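Conserved Archaeal protein (Sulfolobus acidocaldarius, PDB 4OPI) reduces the double bonds of the geranylgeranyl chains of archaeal membrane lipids, using one bound FAD per subunit. Local coordinates at residues A[69-74]-A[96-101]. The protein carries 1 engineered substitution. Numbering follows the deposited sequence.
Sequences ELENKI and ELNAPL
E71 and N72 both turn their backbone N-H groups onto one acceptor, the carbonyl oxygen of E96. N72 N reaches E96 O at 3.3 Å in the carbonyl plane, on a lone pair, while E71 N comes in nearly end-on to the same oxygen with a more bent N-H...O angle of 136°. Beyond this double grip, E96 N returns a bond to N72 O at 2.8 Å; at the other end N98 N gives one to E69 O.

The extra residue, E71, slants its side chain along the edge of the partner segment, from E96 toward N98. Its CB lies 3.5 Å from E96 O. With CG anti to the carbonyl carbon (chi1 -63°), the chain, extended beyond CG, passes obliquely beside N98, and CG sits 3.9 Å from both N98 N and N98 CB. CD passes N98 CB as well, and OE2 ends 3.4 Å from N98 CA, the carboxylate tilted 44° to the N98 amide. OE2 also lies close to L97 O, another acceptor, so that closeness is no bond; the carboxylate is held by salt bridges to K222 and K226. K222 also pairs with E96, probably easing the repulsion between the two acids.

On the L70 and L97 face, the leucines meet through their CD1 methyls. N98 then caps helix 99-112, its OD1 taking a weak bond from L101 N. E96 also packs on A51, an FAD-binding residue, and I74 lies near bound geranylgeranyl diphosphate. This is a classic beta bulge in the antiparallel hairpin of strands 70-80 and 87-97, beside the flavin and substrate sites.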
loop_
_atom_site.group_PDB
_atom_site.type_symbol
_atom_site.label_atom_id
_atom_site.label_comp_id
_atom_site.label_asym_id
_atom_site.label_seq_id
_atom_site.Cartn_x
_atom_site.Cartn_y
_atom_site.Cartn_z
ATOM N N GLU A 69 -20.714 0.686 6.436
ATOM C CA GLU A 69 -19.278 0.655 6.180
ATOM C C GLU A 69 -18.863 -0.641 5.494
ATOM O O GLU A 69 -17.876 -0.677 4.758
ATOM C CB GLU A 69 -18.508 0.831 7.487
ATOM C CG GLU A 69 -18.860 2.107 8.224
ATOM C CD GLU A 69 -18.658 1.990 9.718
ATOM O OE1 GLU A 69 -17.916 1.086 10.153
ATOM O OE2 GLU A 69 -19.254 2.800 10.459
ATOM N N LEU A 70 -19.622 -1.703 5.739
ATOM C CA LEU A 70 -19.354 -2.994 5.118
ATOM C C LEU A 70 -20.367 -3.276 4.013
ATOM O O LEU A 70 -21.488 -3.707 4.282
ATOM C CB LEU A 70 -19.381 -4.109 6.164
ATOM C CG LEU A 70 -19.090 -5.517 5.644
ATOM C CD1 LEU A 70 -17.818 -5.520 4.813
ATOM C CD2 LEU A 70 -18.980 -6.500 6.798
ATOM N N GLU A 71 -19.964 -3.032 2.770
ATOM C CA GLU A 71 -20.870 -3.176 1.637
ATOM C C GLU A 71 -21.047 -4.634 1.220
ATOM O O GLU A 71 -22.150 -5.057 0.880
ATOM C CB GLU A 71 -20.371 -2.351 0.448
ATOM C CG GLU A 71 -20.329 -0.850 0.704
ATOM C CD GLU A 71 -20.119 -0.048 -0.567
ATOM O OE1 GLU A 71 -21.038 -0.021 -1.413
ATOM O OE2 GLU A 71 -19.036 0.554 -0.722
ATOM N N ASN A 72 -19.962 -5.400 1.250
ATOM C CA ASN A 72 -20.007 -6.789 0.806
ATOM C C ASN A 72 -18.943 -7.654 1.476
ATOM O O ASN A 72 -17.778 -7.271 1.553
ATOM C CB ASN A 72 -19.846 -6.859 -0.714
ATOM C CG ASN A 72 -20.081 -8.254 -1.264
ATOM O OD1 ASN A 72 -20.963 -8.977 -0.799
ATOM N ND2 ASN A 72 -19.286 -8.640 -2.256
ATOM N N LYS A 73 -19.354 -8.823 1.956
ATOM C CA LYS A 73 -18.429 -9.763 2.580
ATOM C C LYS A 73 -17.702 -10.594 1.528
ATOM O O LYS A 73 -18.321 -11.136 0.612
ATOM C CB LYS A 73 -19.171 -10.680 3.555
ATOM C CG LYS A 73 -18.296 -11.760 4.172
ATOM C CD LYS A 73 -17.151 -11.157 4.972
ATOM C CE LYS A 73 -16.140 -12.219 5.374
ATOM N NZ LYS A 73 -16.785 -13.364 6.076
ATOM N N ILE A 74 -16.384 -10.691 1.667
ATOM C CA ILE A 74 -15.562 -11.434 0.718
ATOM C C ILE A 74 -15.064 -12.741 1.329
ATOM O O ILE A 74 -14.528 -12.753 2.437
ATOM C CB ILE A 74 -14.356 -10.593 0.248
ATOM C CG1 ILE A 74 -14.837 -9.286 -0.389
ATOM C CG2 ILE A 74 -13.490 -11.383 -0.721
ATOM C CD1 ILE A 74 -15.880 -9.481 -1.475
ATOM N N GLU A 96 -15.336 -5.830 1.436
ATOM C CA GLU A 96 -15.483 -4.759 0.460
ATOM C C GLU A 96 -16.083 -3.552 1.168
ATOM O O GLU A 96 -17.248 -3.569 1.572
ATOM C CB GLU A 96 -16.348 -5.186 -0.725
ATOM C CG GLU A 96 -15.554 -5.472 -1.993
ATOM C CD GLU A 96 -14.805 -4.253 -2.504
ATOM O OE1 GLU A 96 -13.717 -4.431 -3.091
ATOM O OE2 GLU A 96 -15.303 -3.121 -2.326
ATOM N N LEU A 97 -15.274 -2.508 1.320
ATOM C CA LEU A 97 -15.610 -1.396 2.198
ATOM C C LEU A 97 -16.273 -0.215 1.505
ATOM O O LEU A 97 -16.073 0.022 0.315
ATOM C CB LEU A 97 -14.342 -0.892 2.897
ATOM C CG LEU A 97 -14.020 -1.380 4.309
ATOM C CD1 LEU A 97 -14.829 -2.612 4.654
ATOM C CD2 LEU A 97 -12.533 -1.664 4.428
ATOM N N ASN A 98 -17.075 0.514 2.273
ATOM C CA ASN A 98 -17.364 1.901 1.956
ATOM C C ASN A 98 -16.268 2.715 2.635
ATOM O O ASN A 98 -16.446 3.200 3.752
ATOM C CB ASN A 98 -18.757 2.315 2.438
ATOM C CG ASN A 98 -19.160 3.703 1.956
ATOM O OD1 ASN A 98 -18.331 4.608 1.859
ATOM N ND2 ASN A 98 -20.441 3.873 1.652
ATOM N N ALA A 99 -15.132 2.834 1.952
ATOM C CA ALA A 99 -13.907 3.381 2.536
ATOM C C ALA A 99 -14.078 4.734 3.241
ATOM O O ALA A 99 -13.575 4.903 4.350
ATOM C CB ALA A 99 -12.815 3.477 1.465
ATOM N N PRO A 100 -14.777 5.702 2.612
ATOM C CA PRO A 100 -14.931 6.966 3.344
ATOM C C PRO A 100 -15.717 6.821 4.649
ATOM O O PRO A 100 -15.350 7.445 5.644
ATOM C CB PRO A 100 -15.692 7.855 2.353
ATOM C CG PRO A 100 -15.388 7.280 1.021
ATOM C CD PRO A 100 -15.322 5.803 1.245
ATOM N N LEU A 101 -16.771 6.010 4.642
ATOM C CA LEU A 101 -17.600 5.827 5.830
ATOM C C LEU A 101 -16.815 5.214 6.986
ATOM O O LEU A 101 -16.923 5.668 8.125
ATOM C CB LEU A 101 -18.820 4.960 5.513
ATOM C CG LEU A 101 -20.042 5.717 4.991
ATOM C CD1 LEU A 101 -21.227 4.781 4.825
ATOM C CD2 LEU A 101 -20.392 6.868 5.922
#